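Local structure of iron-regulated outer membrane protein (Neisseria meningitidis, 4B7O) at residues D564-P569 / A581-Y586; R509-Y514 / D530-E535; F616-P621 / L669-K674; Y466-V471 / T478-N483. The protein probably carries iron across the outer membrane of Neisseria meningitidis as a TonB-dependent transporter, and is captured here in its metal-free form. One frame throughout, in Å; residues are numbered along the deposited sequence.

How the contacts relate
All four contacts belong to the beta-barrel of the transporter. Contact 2 is the buried one, a junction of two loops with an ion pair beside the plug; contact 3 is a surface contact of turn, ring and methyl groups; contacts 1 and 4 are partly buried strand pairings. Contact 2 links its neighbours, its centre about 8 Å from those of contacts 1 and 4: it touches contact 1 through polar bonds from Lys533 and Glu535, and contact 4 through packing round the Phe469 ring. Contacts 1 and 3 lie on neighbouring strands, 578-600 and 603-618, which hydrogen-bond to each other, whereas contacts 3 and 4 stay well apart.

Contact 1 (D564-P569 / A581-Y586); sequences DALANP and AVNAGY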
loop_
_atom_site.group_PDB
_atom_site.type_symbol
_atom_site.label_atom_id
_atom_site.label_comp_id
_atom_site.label_asym_id
_atom_site.label_seq_id
_atom_site.Cartn_x
_atom_site.Cartn_y
_atom_site.Cartn_z
ATOM N N ASP A 564 5.150 12.982 18.100
ATOM C CA ASP A 564 5.345 14.015 17.124
ATOM C C ASP A 564 4.626 13.769 15.795
ATOM O O ASP A 564 5.193 13.975 14.746
ATOM C CB ASP A 564 6.832 14.202 16.898
ATOM C CG ASP A 564 7.533 14.867 18.086
ATOM O OD1 ASP A 564 6.856 15.604 18.873
ATOM O OD2 ASP A 564 8.773 14.643 18.199
ATOM N N ALA A 565 3.386 13.315 15.848
ATOM C CA ALA A 565 2.612 13.096 14.617
ATOM C C ALA A 565 2.429 14.410 13.885
ATOM O O ALA A 565 2.238 15.453 14.524
ATOM C CB ALA A 565 1.256 12.522 14.968
ATOM N N LEU A 566 2.451 14.366 12.559
ATOM C CA LEU A 566 2.134 15.560 11.750
ATOM C C LEU A 566 0.889 15.370 10.926
ATOM O O LEU A 566 0.669 14.323 10.286
ATOM C CB LEU A 566 3.268 15.952 10.817
ATOM C CG LEU A 566 4.693 15.937 11.345
ATOM C CD1 LEU A 566 5.309 14.624 10.980
ATOM C CD2 LEU A 566 5.480 17.016 10.659
ATOM N N ALA A 567 0.071 16.399 10.904
ATOM C CA ALA A 567 -1.068 16.335 10.036
ATOM C C ALA A 567 -1.217 17.637 9.206
ATOM O O ALA A 567 -0.632 17.761 8.143
ATOM C CB ALA A 567 -2.303 16.028 10.856
ATOM N N ASN A 568 -2.013 18.579 9.694
ATOM C CA ASN A 568 -2.172 19.881 9.062
ATOM C C ASN A 568 -1.021 20.835 9.478
ATOM O O ASN A 568 -0.311 20.606 10.493
ATOM C CB ASN A 568 -3.535 20.503 9.454
ATOM C CG ASN A 568 -4.723 19.708 8.938
ATOM O OD1 ASN A 568 -4.700 19.199 7.831
ATOM N ND2 ASN A 568 -5.769 19.611 9.737
ATOM N N PRO A 569 -0.819 21.899 8.678
ATOM C CA PRO A 569 0.152 22.967 9.000
ATOM C C PRO A 569 -0.489 24.064 9.898
ATOM O O PRO A 569 -1.712 24.284 9.787
ATOM C CB PRO A 569 0.558 23.507 7.605
ATOM C CG PRO A 569 -0.238 22.711 6.572
ATOM C CD PRO A 569 -1.374 22.040 7.310
ATOM N N ALA A 581 4.241 23.027 8.172
ATOM C CA ALA A 581 4.186 21.682 8.763
ATOM C C ALA A 581 4.703 21.774 10.197
ATOM O O ALA A 581 5.693 22.432 10.448
ATOM C CB ALA A 581 5.016 20.695 7.953
ATOM N N VAL A 582 3.996 21.151 11.126
ATOM C CA VAL A 582 4.381 21.098 12.533
ATOM C C VAL A 582 4.089 19.737 13.098
ATOM O O VAL A 582 3.184 19.050 12.622
ATOM C CB VAL A 582 3.542 22.045 13.420
ATOM C CG1 VAL A 582 4.173 23.411 13.439
ATOM C CG2 VAL A 582 2.068 22.086 13.019
ATOM N N ASN A 583 4.847 19.354 14.117
ATOM C CA ASN A 583 4.474 18.208 14.940
ATOM C C ASN A 583 3.303 18.625 15.819
ATOM O O ASN A 583 3.402 19.583 16.525
ATOM C CB ASN A 583 5.686 17.784 15.747
ATOM C CG ASN A 583 6.901 17.584 14.871
ATOM O OD1 ASN A 583 7.796 18.431 14.835
ATOM N ND2 ASN A 583 6.911 16.511 14.095
ATOM N N ALA A 584 2.175 17.948 15.761
ATOM C CA ALA A 584 0.987 18.488 16.416
ATOM C C ALA A 584 0.276 17.562 17.415
ATOM O O ALA A 584 -0.834 17.892 17.914
ATOM C CB ALA A 584 -0.008 18.986 15.358
ATOM N N GLY A 585 0.915 16.430 17.707
ATOM C CA GLY A 585 0.411 15.511 18.768
ATOM C C GLY A 585 1.015 14.125 18.728
ATOM O O GLY A 585 2.125 13.902 18.227
ATOM N N TYR A 586 0.313 13.167 19.279
ATOM C CA TYR A 586 0.858 11.791 19.246
ATOM C C TYR A 586 -0.217 10.714 18.883
ATOM O O TYR A 586 -1.401 10.934 19.012
ATOM C CB TYR A 586 1.589 11.499 20.569
ATOM C CG TYR A 586 0.695 11.617 21.759
ATOM C CD1 TYR A 586 -0.042 10.539 22.173
ATOM C CD2 TYR A 586 0.583 12.807 22.486
ATOM C CE1 TYR A 586 -0.908 10.606 23.263
ATOM C CE2 TYR A 586 -0.284 12.898 23.571
ATOM C CZ TYR A 586 -1.022 11.770 23.939
ATOM O OH TYR A 586 -1.885 11.766 24.979
#
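The carboxamide of Asn583 and the carboxylate of Asp564 lean together with their planes 44° apart, at an antiparallel strand pairing of the transporter barrel that is interrupted by a classic beta bulge. Their polar ends do not pair. The acid lays CB and OD1 against Asn583 CB, while the amide N-H goes to the main chain, Asn583 ND2 bonding Asp564 O at 3.1 Å from above the carbonyl plane. The first torsion of Asn583 (chi1 -52°) sets the amide beside its own backbone N, within range of that carbonyl. The same ND2 has a stronger partner in Lys533 O, so two main-chain oxygens grip one nitrogen and hold the amide against rotation. Leu566 runs alongside Asn583 and points the same way, its CG 3.6 Å from ND2, and its CD2 lies 3.6 Å from Val582 O.

In the bulge, Ala584 and Gly585 both face Ala565. Ala584 N donates almost straight (173°) to Ala565 O at 2.8 Å, and Ala565 N returns a bond of 2.8 Å to Gly585 O; Asn583 CA adds a CA-H...O contact to the oxygen of Ala565. Strand 578-600 runs on through the bulge, whereas the chain of 564-569 turns corners at Asp564 and Asn568; beyond Ala565 it pairs only loosely, with Leu566 N bonded to Glu535. On the far edge of 578-600, Tyr586 stacks on Tyr617. At and after the second corner, carbons meet main-chain atoms in van der Waals touches: Val582 CG2 sits 3.8 Å from Asn568 O, and Pro569 CB 3.8 Å from Ala581 N.

Contact 2 (R509-Y514 / D530-E535); sequences RSPRLY and DGTKAE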
loop_
_atom_site.group_PDB
_atom_site.type_symbol
_atom_site.label_atom_id
_atom_site.label_comp_id
_atom_site.label_asym_id
_atom_site.label_seq_id
_atom_site.Cartn_x
_atom_site.Cartn_y
_atom_site.Cartn_z
ATOM N N ARG A 509 9.563 8.401 10.778
ATOM C CA ARG A 509 9.129 8.791 9.459
ATOM C C ARG A 509 9.174 10.315 9.347
ATOM O O ARG A 509 8.604 11.008 10.179
ATOM C CB ARG A 509 7.718 8.330 9.275
ATOM C CG ARG A 509 7.338 8.057 7.841
ATOM C CD ARG A 509 6.096 7.188 7.861
ATOM N NE ARG A 509 5.362 7.247 6.622
ATOM C CZ ARG A 509 5.606 6.461 5.605
ATOM N NH1 ARG A 509 6.545 5.541 5.703
ATOM N NH2 ARG A 509 4.880 6.575 4.502
ATOM N N SER A 510 9.883 10.806 8.330
ATOM C CA SER A 510 9.950 12.241 7.972
ATOM C C SER A 510 8.660 12.809 7.468
ATOM O O SER A 510 7.864 12.105 6.860
ATOM C CB SER A 510 10.973 12.424 6.843
ATOM O OG SER A 510 10.730 11.542 5.747
ATOM N N PRO A 511 8.428 14.105 7.708
ATOM C CA PRO A 511 7.158 14.754 7.326
ATOM C C PRO A 511 6.917 14.525 5.861
ATOM O O PRO A 511 7.876 14.535 5.096
ATOM C CB PRO A 511 7.452 16.234 7.515
ATOM C CG PRO A 511 8.722 16.331 8.294
ATOM C CD PRO A 511 9.258 14.976 8.552
ATOM N N ARG A 512 5.681 14.277 5.467
ATOM C CA ARG A 512 5.382 14.169 4.032
ATOM C C ARG A 512 5.250 15.544 3.403
ATOM O O ARG A 512 4.722 16.465 4.021
ATOM C CB ARG A 512 4.111 13.390 3.772
ATOM C CG ARG A 512 3.816 12.325 4.813
ATOM C CD ARG A 512 4.872 11.234 5.004
ATOM N NE ARG A 512 4.320 10.305 6.022
ATOM C CZ ARG A 512 4.350 10.484 7.354
ATOM N NH1 ARG A 512 4.999 11.508 7.926
ATOM N NH2 ARG A 512 3.754 9.596 8.137
ATOM N N LEU A 513 5.752 15.690 2.185
ATOM C CA LEU A 513 5.481 16.906 1.391
ATOM C C LEU A 513 3.982 17.045 1.171
ATOM O O LEU A 513 3.260 16.066 1.098
ATOM C CB LEU A 513 6.205 16.827 0.058
ATOM C CG LEU A 513 7.708 16.520 0.135
ATOM C CD1 LEU A 513 8.278 15.981 -1.165
ATOM C CD2 LEU A 513 8.529 17.727 0.586
ATOM N N TYR A 514 3.505 18.271 1.115
ATOM C CA TYR A 514 2.057 18.566 0.898
ATOM C C TYR A 514 1.549 18.008 -0.450
ATOM O O TYR A 514 2.356 17.610 -1.311
ATOM C CB TYR A 514 1.861 20.098 0.981
ATOM C CG TYR A 514 0.459 20.627 1.193
ATOM C CD1 TYR A 514 -0.231 20.430 2.406
ATOM C CD2 TYR A 514 -0.172 21.393 0.183
ATOM C CE1 TYR A 514 -1.520 20.956 2.597
ATOM C CE2 TYR A 514 -1.445 21.894 0.368
ATOM C CZ TYR A 514 -2.113 21.691 1.546
ATOM O OH TYR A 514 -3.385 22.241 1.647
ATOM N N ASP A 530 10.177 25.739 12.031
ATOM C CA ASP A 530 11.557 25.496 12.507
ATOM C C ASP A 530 11.669 24.292 13.444
ATOM O O ASP A 530 10.803 24.074 14.305
ATOM C CB ASP A 530 12.103 26.736 13.248
ATOM C CG ASP A 530 12.823 27.716 12.313
ATOM O OD1 ASP A 530 13.622 27.264 11.431
ATOM O OD2 ASP A 530 12.584 28.943 12.480
ATOM N N GLY A 531 12.772 23.556 13.305
ATOM C CA GLY A 531 13.043 22.353 14.111
ATOM C C GLY A 531 11.953 21.277 14.179
ATOM O O GLY A 531 11.991 20.449 15.083
ATOM N N THR A 532 10.980 21.272 13.258
ATOM C CA THR A 532 9.973 20.219 13.281
ATOM C C THR A 532 10.623 18.873 12.940
ATOM O O THR A 532 11.371 18.767 11.979
ATOM C CB THR A 532 8.711 20.454 12.405
ATOM O OG1 THR A 532 8.801 19.713 11.182
ATOM C CG2 THR A 532 8.454 21.885 12.137
ATOM N N LYS A 533 10.328 17.865 13.756
ATOM C CA LYS A 533 11.015 16.568 13.733
ATOM C C LYS A 533 10.190 15.512 12.977
ATOM O O LYS A 533 8.981 15.715 12.708
ATOM C CB LYS A 533 11.199 16.041 15.176
ATOM C CG LYS A 533 11.471 17.080 16.282
ATOM C CD LYS A 533 12.917 17.004 16.757
ATOM C CE LYS A 533 13.542 18.396 16.849
ATOM N NZ LYS A 533 12.714 19.388 17.623
ATOM N N ALA A 534 10.849 14.388 12.705
ATOM C CA ALA A 534 10.203 13.116 12.280
ATOM C C ALA A 534 9.289 12.501 13.328
ATOM O O ALA A 534 9.551 12.593 14.514
ATOM C CB ALA A 534 11.232 12.086 11.853
ATOM N N GLU A 535 8.200 11.895 12.863
ATOM C CA GLU A 535 7.282 11.108 13.669
ATOM C C GLU A 535 8.036 9.921 14.179
ATOM O O GLU A 535 8.695 9.215 13.394
ATOM C CB GLU A 535 6.164 10.586 12.789
ATOM C CG GLU A 535 5.019 11.551 12.643
ATOM C CD GLU A 535 3.998 11.095 11.602
ATOM O OE1 GLU A 535 4.317 10.137 10.831
ATOM O OE2 GLU A 535 2.871 11.666 11.584
#
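Glu535 OE1 is gripped by both terminal nitrogens of Arg512, strongly by NH2 at 2.8 Å and weakly by NH1 at 3.3 Å. The guanidinium receives this oxygen at its edge, close to its own plane, but stands almost upright on the carboxylate, the two planes 85° apart. NH2 approaches the syn side of OE1, 27° out of the carboxylate plane. A bend at chi2 (-59°) brings the Arg512 head back toward Glu535, and one of its faces lies under the aliphatic part of Arg509, whose CG stands 3.8 Å above its centre. The Arg509 head leads off to a salt bridge with Asp118 of the plug, and Asn115 O there accepts from both arginines.

Main-chain bonds close the junction: Arg509 N to Glu535 O and Glu535 N to Arg509 O, each 2.9 Å. Ala534 CB presses on Arg509 O at 3.3 Å, and Thr532 OG1 is buried without a polar partner.

The Arg509-Glu535 hydrogen-bonded pair joins the end of strand 498-509 to the start of 535-547; Glu535 OE2 reaches Leu566 N on strand 551-567, while Phe469 of strand 458-472 packs against Ser510, Pro511 and Ala534.

Contact 3 (F616-P621 / L669-K674); sequences FYDTHP and LVAGQK
Val670 and Tyr617 make the main side-chain contact, a CH-pi interaction. The methyl CG2 of Val670 stands over the middle of the ring, 3.5 Å from its centroid and only 12° off the ring normal. Its partner CG1 drifts to one side, 3.8 Å from Tyr617 CE2. With CG1 anti to the backbone N (chi1 163°), Val670 can turn both methyls to the phenol. The opposite face of that ring is stacked on Tyr586, so the tyrosine is clamped between a methyl and another aromatic.

A second apolar touch lies on the other side of the strand, where Leu669 CD2 meets Phe616 CB at 3.6 Å. Asp618 OD2 also comes against the methyl of Ala671, a tight and doubtful contact.

Among polar interactions, one main-chain bond ties the segments: Val670 N donates to Phe616 O at 2.9 Å and 165°, with the donor tilted from the carbonyl plane. Asp618 OD1 is taken up by Leu625 N, which fixes the carboxylate from outside the contact.

Within 669-674 the chain folds on itself, Gly672 N bonding Leu669 O at 2.9 Å, and it is this turn that offers Val670 and Ala671 to the strand. The arrangement is a type I beta turn of a loop between barrel strands, docked by a single backbone bridge on the end of strand 603-618, at the surface of the TonB-dependent transporter barrel.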
loop_
_atom_site.group_PDB
_atom_site.type_symbol
_atom_site.label_atom_id
_atom_site.label_comp_id
_atom_site.label_asym_id
_atom_site.label_seq_id
_atom_site.Cartn_x
_atom_site.Cartn_y
_atom_site.Cartn_z
ATOM N N PHE A 616 -5.806 9.324 17.737
ATOM C CA PHE A 616 -4.904 10.463 17.422
ATOM C C PHE A 616 -5.126 11.564 18.456
ATOM O O PHE A 616 -6.258 12.039 18.588
ATOM C CB PHE A 616 -5.205 10.972 16.017
ATOM C CG PHE A 616 -4.650 10.107 14.922
ATOM C CD1 PHE A 616 -5.058 8.775 14.773
ATOM C CD2 PHE A 616 -3.748 10.639 13.997
ATOM C CE1 PHE A 616 -4.539 7.971 13.770
ATOM C CE2 PHE A 616 -3.213 9.844 12.974
ATOM C CZ PHE A 616 -3.613 8.507 12.863
ATOM N N TYR A 617 -4.082 11.916 19.217
ATOM C CA TYR A 617 -4.216 12.884 20.346
ATOM C C TYR A 617 -3.599 14.215 20.009
ATOM O O TYR A 617 -2.409 14.271 19.623
ATOM C CB TYR A 617 -3.478 12.399 21.587
ATOM C CG TYR A 617 -4.056 11.182 22.196
ATOM C CD1 TYR A 617 -3.773 9.915 21.658
ATOM C CD2 TYR A 617 -4.893 11.270 23.290
ATOM C CE1 TYR A 617 -4.313 8.777 22.208
ATOM C CE2 TYR A 617 -5.445 10.129 23.861
ATOM C CZ TYR A 617 -5.140 8.889 23.315
ATOM O OH TYR A 617 -5.646 7.738 23.821
ATOM N N ASP A 618 -4.376 15.276 20.195
ATOM C CA ASP A 618 -4.001 16.620 19.730
ATOM C C ASP A 618 -3.227 17.289 20.830
ATOM O O ASP A 618 -3.758 17.478 21.925
ATOM C CB ASP A 618 -5.277 17.452 19.491
ATOM C CG ASP A 618 -5.990 17.120 18.171
ATOM O OD1 ASP A 618 -5.501 17.520 17.081
ATOM O OD2 ASP A 618 -7.065 16.488 18.229
ATOM N N THR A 619 -1.990 17.673 20.594
ATOM C CA THR A 619 -1.345 18.481 21.647
ATOM C C THR A 619 -1.083 19.912 21.237
ATOM O O THR A 619 -0.189 20.553 21.794
ATOM C CB THR A 619 0.011 17.914 22.070
ATOM O OG1 THR A 619 0.882 17.864 20.921
ATOM C CG2 THR A 619 -0.153 16.534 22.729
ATOM N N HIS A 620 -1.831 20.410 20.254
ATOM C CA HIS A 620 -1.571 21.740 19.685
ATOM C C HIS A 620 -2.819 22.567 19.752
ATOM O O HIS A 620 -3.903 22.121 19.336
ATOM C CB HIS A 620 -1.024 21.606 18.268
ATOM C CG HIS A 620 -0.659 22.921 17.587
ATOM N ND1 HIS A 620 -1.575 23.907 17.335
ATOM C CD2 HIS A 620 0.563 23.357 17.017
ATOM C CE1 HIS A 620 -0.958 24.932 16.682
ATOM N NE2 HIS A 620 0.344 24.585 16.476
ATOM N N PRO A 621 -2.687 23.793 20.295
ATOM C CA PRO A 621 -3.821 24.680 20.546
ATOM C C PRO A 621 -4.889 24.677 19.446
ATOM O O PRO A 621 -6.057 24.428 19.760
ATOM C CB PRO A 621 -3.182 26.091 20.717
ATOM C CG PRO A 621 -1.716 25.868 20.922
ATOM C CD PRO A 621 -1.404 24.394 20.722
ATOM N N LEU A 669 -9.831 10.545 15.841
ATOM C CA LEU A 669 -9.411 11.675 16.671
ATOM C C LEU A 669 -10.010 11.596 18.073
ATOM O O LEU A 669 -11.227 11.602 18.268
ATOM C CB LEU A 669 -9.739 13.044 16.028
ATOM C CG LEU A 669 -9.075 13.341 14.671
ATOM C CD1 LEU A 669 -9.663 14.565 13.976
ATOM C CD2 LEU A 669 -7.576 13.479 14.848
ATOM N N VAL A 670 -9.127 11.563 19.056
ATOM C CA VAL A 670 -9.529 11.531 20.432
ATOM C C VAL A 670 -10.334 12.800 20.745
ATOM O O VAL A 670 -11.355 12.740 21.451
ATOM C CB VAL A 670 -8.290 11.429 21.329
ATOM C CG1 VAL A 670 -8.623 11.807 22.780
ATOM C CG2 VAL A 670 -7.738 10.027 21.228
ATOM N N ALA A 671 -9.853 13.930 20.218
ATOM C CA ALA A 671 -10.540 15.233 20.318
ATOM C C ALA A 671 -11.926 15.290 19.575
ATOM O O ALA A 671 -12.744 16.170 19.852
ATOM C CB ALA A 671 -9.598 16.353 19.847
ATOM N N GLY A 672 -12.190 14.338 18.669
ATOM C CA GLY A 672 -13.457 14.271 17.894
ATOM C C GLY A 672 -13.276 14.842 16.486
ATOM O O GLY A 672 -12.401 15.665 16.230
ATOM N N GLN A 673 -14.077 14.403 15.536
ATOM C CA GLN A 673 -13.940 14.958 14.193
ATOM C C GLN A 673 -15.135 15.861 13.826
ATOM O O GLN A 673 -16.248 15.653 14.303
ATOM C CB GLN A 673 -13.639 13.858 13.158
ATOM C CG GLN A 673 -14.821 13.326 12.390
ATOM C CD GLN A 673 -14.522 12.017 11.689
ATOM O OE1 GLN A 673 -13.600 11.303 12.069
ATOM N NE2 GLN A 673 -15.337 11.663 10.697
ATOM N N LYS A 674 -14.885 16.885 13.010
ATOM C CA LYS A 674 -15.937 17.892 12.695
ATOM C C LYS A 674 -16.370 17.994 11.210
ATOM O O LYS A 674 -15.556 17.771 10.287
ATOM C CB LYS A 674 -15.588 19.278 13.285
ATOM C CG LYS A 674 -14.093 19.585 13.320
ATOM C CD LYS A 674 -13.781 21.008 13.810
ATOM C CE LYS A 674 -13.779 21.146 15.340
ATOM N NZ LYS A 674 -14.873 20.340 15.985
#

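Contact 4 (Y466-V471 / T478-N483); sequences YDRFKV and TVSSSN
Asp467 and Asn483 exchange two sound main-chain bonds, Asp467 N to Asn483 O at 3.0 Å and nearly straight (174°), and Asn483 N to Asp467 O at 2.9 Å. A water also donates to Asp467 O and, at 2.6 Å, to Asn483 OD1, so the carbonyl has two donors and the amide side chain is tied to the opposite strand. The carboxylate of Asp467 itself is held by Arg465. Further along, Val471 N bonds Val479 O at 2.9 Å, and between them Phe469 N bonds Ser481 O while the return bond is weak.

On the face carrying Tyr466, Arg468 and Lys470 the contacts are looser. Ser482 OG donates weakly to Tyr466 OH at 3.1 Å, Arg468 NH2 only brushes Ser480 CB at 3.6 Å, and the bent Lys470 chain crosses Thr478, CD to CG2.

The other face is more enclosed, with Asp467, Phe469, Val471 and Val479 buried. Phe469 CG sits between its backbone N and carbonyl carbon (chi1 82°), which swings the ring across to the neighbouring strand: Ser481 N lies under the centre of one face, and Ser481 CB is 3.5 Å from CE2. The loops of contact 2 cover the ring further, and Val471 and Val479 rest on Ile528.

Such a pairing, antiparallel and in regular register, is that of a beta hairpin, here strands 458-472 and 478-493 of the up-and-down barrel of TonB-dependent transporters.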
loop_
_atom_site.group_PDB
_atom_site.type_symbol
_atom_site.label_atom_id
_atom_site.label_comp_id
_atom_site.label_asym_id
_atom_site.label_seq_id
_atom_site.Cartn_x
_atom_site.Cartn_y
_atom_site.Cartn_z
ATOM N N TYR A 466 20.220 4.947 11.979
ATOM C CA TYR A 466 20.389 6.364 11.955
ATOM C C TYR A 466 19.546 6.904 10.796
ATOM O O TYR A 466 19.805 6.575 9.663
ATOM C CB TYR A 466 21.885 6.668 11.753
ATOM C CG TYR A 466 22.107 8.127 11.790
ATOM C CD1 TYR A 466 21.753 8.855 12.926
ATOM C CD2 TYR A 466 22.557 8.816 10.661
ATOM C CE1 TYR A 466 21.887 10.216 12.966
ATOM C CE2 TYR A 466 22.694 10.199 10.687
ATOM C CZ TYR A 466 22.357 10.886 11.843
ATOM O OH TYR A 466 22.492 12.247 11.901
ATOM N N ASP A 467 18.522 7.696 11.080
ATOM C CA ASP A 467 17.599 8.173 10.052
ATOM C C ASP A 467 17.722 9.673 9.976
ATOM O O ASP A 467 17.518 10.346 10.996
ATOM C CB ASP A 467 16.147 7.842 10.419
ATOM C CG ASP A 467 15.699 6.443 9.944
ATOM O OD1 ASP A 467 15.875 5.454 10.706
ATOM O OD2 ASP A 467 15.113 6.340 8.828
ATOM N N ARG A 468 18.088 10.199 8.797
ATOM C CA ARG A 468 18.253 11.648 8.595
ATOM C C ARG A 468 17.333 12.147 7.470
ATOM O O ARG A 468 17.348 11.594 6.351
ATOM C CB ARG A 468 19.716 11.964 8.252
ATOM C CG ARG A 468 19.984 13.451 8.070
ATOM C CD ARG A 468 21.348 13.905 8.592
ATOM N NE ARG A 468 21.533 15.351 8.342
ATOM C CZ ARG A 468 21.182 16.339 9.172
ATOM N NH1 ARG A 468 20.643 16.073 10.362
ATOM N NH2 ARG A 468 21.377 17.608 8.815
ATOM N N PHE A 469 16.552 13.182 7.745
ATOM C CA PHE A 469 15.859 13.820 6.645
ATOM C C PHE A 469 16.214 15.285 6.335
ATOM O O PHE A 469 16.680 16.030 7.217
ATOM C CB PHE A 469 14.364 13.641 6.796
ATOM C CG PHE A 469 13.723 14.605 7.724
ATOM C CD1 PHE A 469 13.352 15.881 7.267
ATOM C CD2 PHE A 469 13.418 14.240 9.028
ATOM C CE1 PHE A 469 12.714 16.791 8.092
ATOM C CE2 PHE A 469 12.758 15.140 9.868
ATOM C CZ PHE A 469 12.416 16.410 9.406
ATOM N N LYS A 470 15.949 15.709 5.091
ATOM C CA LYS A 470 16.035 17.164 4.704
ATOM C C LYS A 470 14.830 17.523 3.860
ATOM O O LYS A 470 14.594 16.933 2.818
ATOM C CB LYS A 470 17.311 17.453 3.905
ATOM C CG LYS A 470 17.762 18.921 4.041
ATOM C CD LYS A 470 18.099 19.721 2.772
ATOM C CE LYS A 470 19.455 19.358 2.172
ATOM N NZ LYS A 470 19.309 18.263 1.134
ATOM N N VAL A 471 14.039 18.459 4.308
ATOM C CA VAL A 471 12.861 18.797 3.576
ATOM C C VAL A 471 12.941 20.223 3.027
ATOM O O VAL A 471 13.134 21.185 3.797
ATOM C CB VAL A 471 11.630 18.695 4.484
ATOM C CG1 VAL A 471 10.526 19.545 3.964
ATOM C CG2 VAL A 471 11.168 17.250 4.559
ATOM N N THR A 478 14.255 25.230 4.069
ATOM C CA THR A 478 14.772 23.921 4.440
ATOM C C THR A 478 14.591 23.630 5.908
ATOM O O THR A 478 14.276 24.532 6.677
ATOM C CB THR A 478 16.220 23.812 4.056
ATOM O OG1 THR A 478 16.252 23.798 2.634
ATOM C CG2 THR A 478 16.803 22.546 4.523
ATOM N N VAL A 479 14.721 22.363 6.283
ATOM C CA VAL A 479 14.680 21.944 7.688
ATOM C C VAL A 479 15.029 20.498 7.694
ATOM O O VAL A 479 14.459 19.736 6.897
ATOM C CB VAL A 479 13.292 22.013 8.301
ATOM C CG1 VAL A 479 13.319 21.311 9.656
ATOM C CG2 VAL A 479 12.826 23.461 8.413
ATOM N N SER A 480 15.975 20.154 8.568
ATOM C CA SER A 480 16.459 18.801 8.802
ATOM C C SER A 480 16.215 18.258 10.224
ATOM O O SER A 480 15.771 18.970 11.144
ATOM C CB SER A 480 17.944 18.688 8.508
ATOM O OG SER A 480 18.230 18.983 7.154
ATOM N N SER A 481 16.509 16.973 10.384
ATOM C CA SER A 481 16.509 16.339 11.703
ATOM C C SER A 481 17.134 15.022 11.475
ATOM O O SER A 481 17.340 14.622 10.317
ATOM C CB SER A 481 15.103 16.138 12.247
ATOM O OG SER A 481 15.069 16.394 13.644
ATOM N N SER A 482 17.490 14.364 12.565
ATOM C CA SER A 482 17.931 12.990 12.480
ATOM C C SER A 482 17.496 12.353 13.771
ATOM O O SER A 482 17.157 13.063 14.722
ATOM C CB SER A 482 19.434 12.907 12.268
ATOM O OG SER A 482 20.096 13.678 13.237
ATOM N N ASN A 483 17.438 11.027 13.787
ATOM C CA ASN A 483 17.064 10.293 14.987
ATOM C C ASN A 483 17.876 8.991 14.992
ATOM O O ASN A 483 18.271 8.483 13.932
ATOM C CB ASN A 483 15.572 9.933 15.027
ATOM C CG ASN A 483 14.628 11.110 14.899
ATOM O OD1 ASN A 483 14.664 11.861 13.928
ATOM N ND2 ASN A 483 13.709 11.239 15.862
HETATM O O HOH W 1 14.945 11.530 11.326
#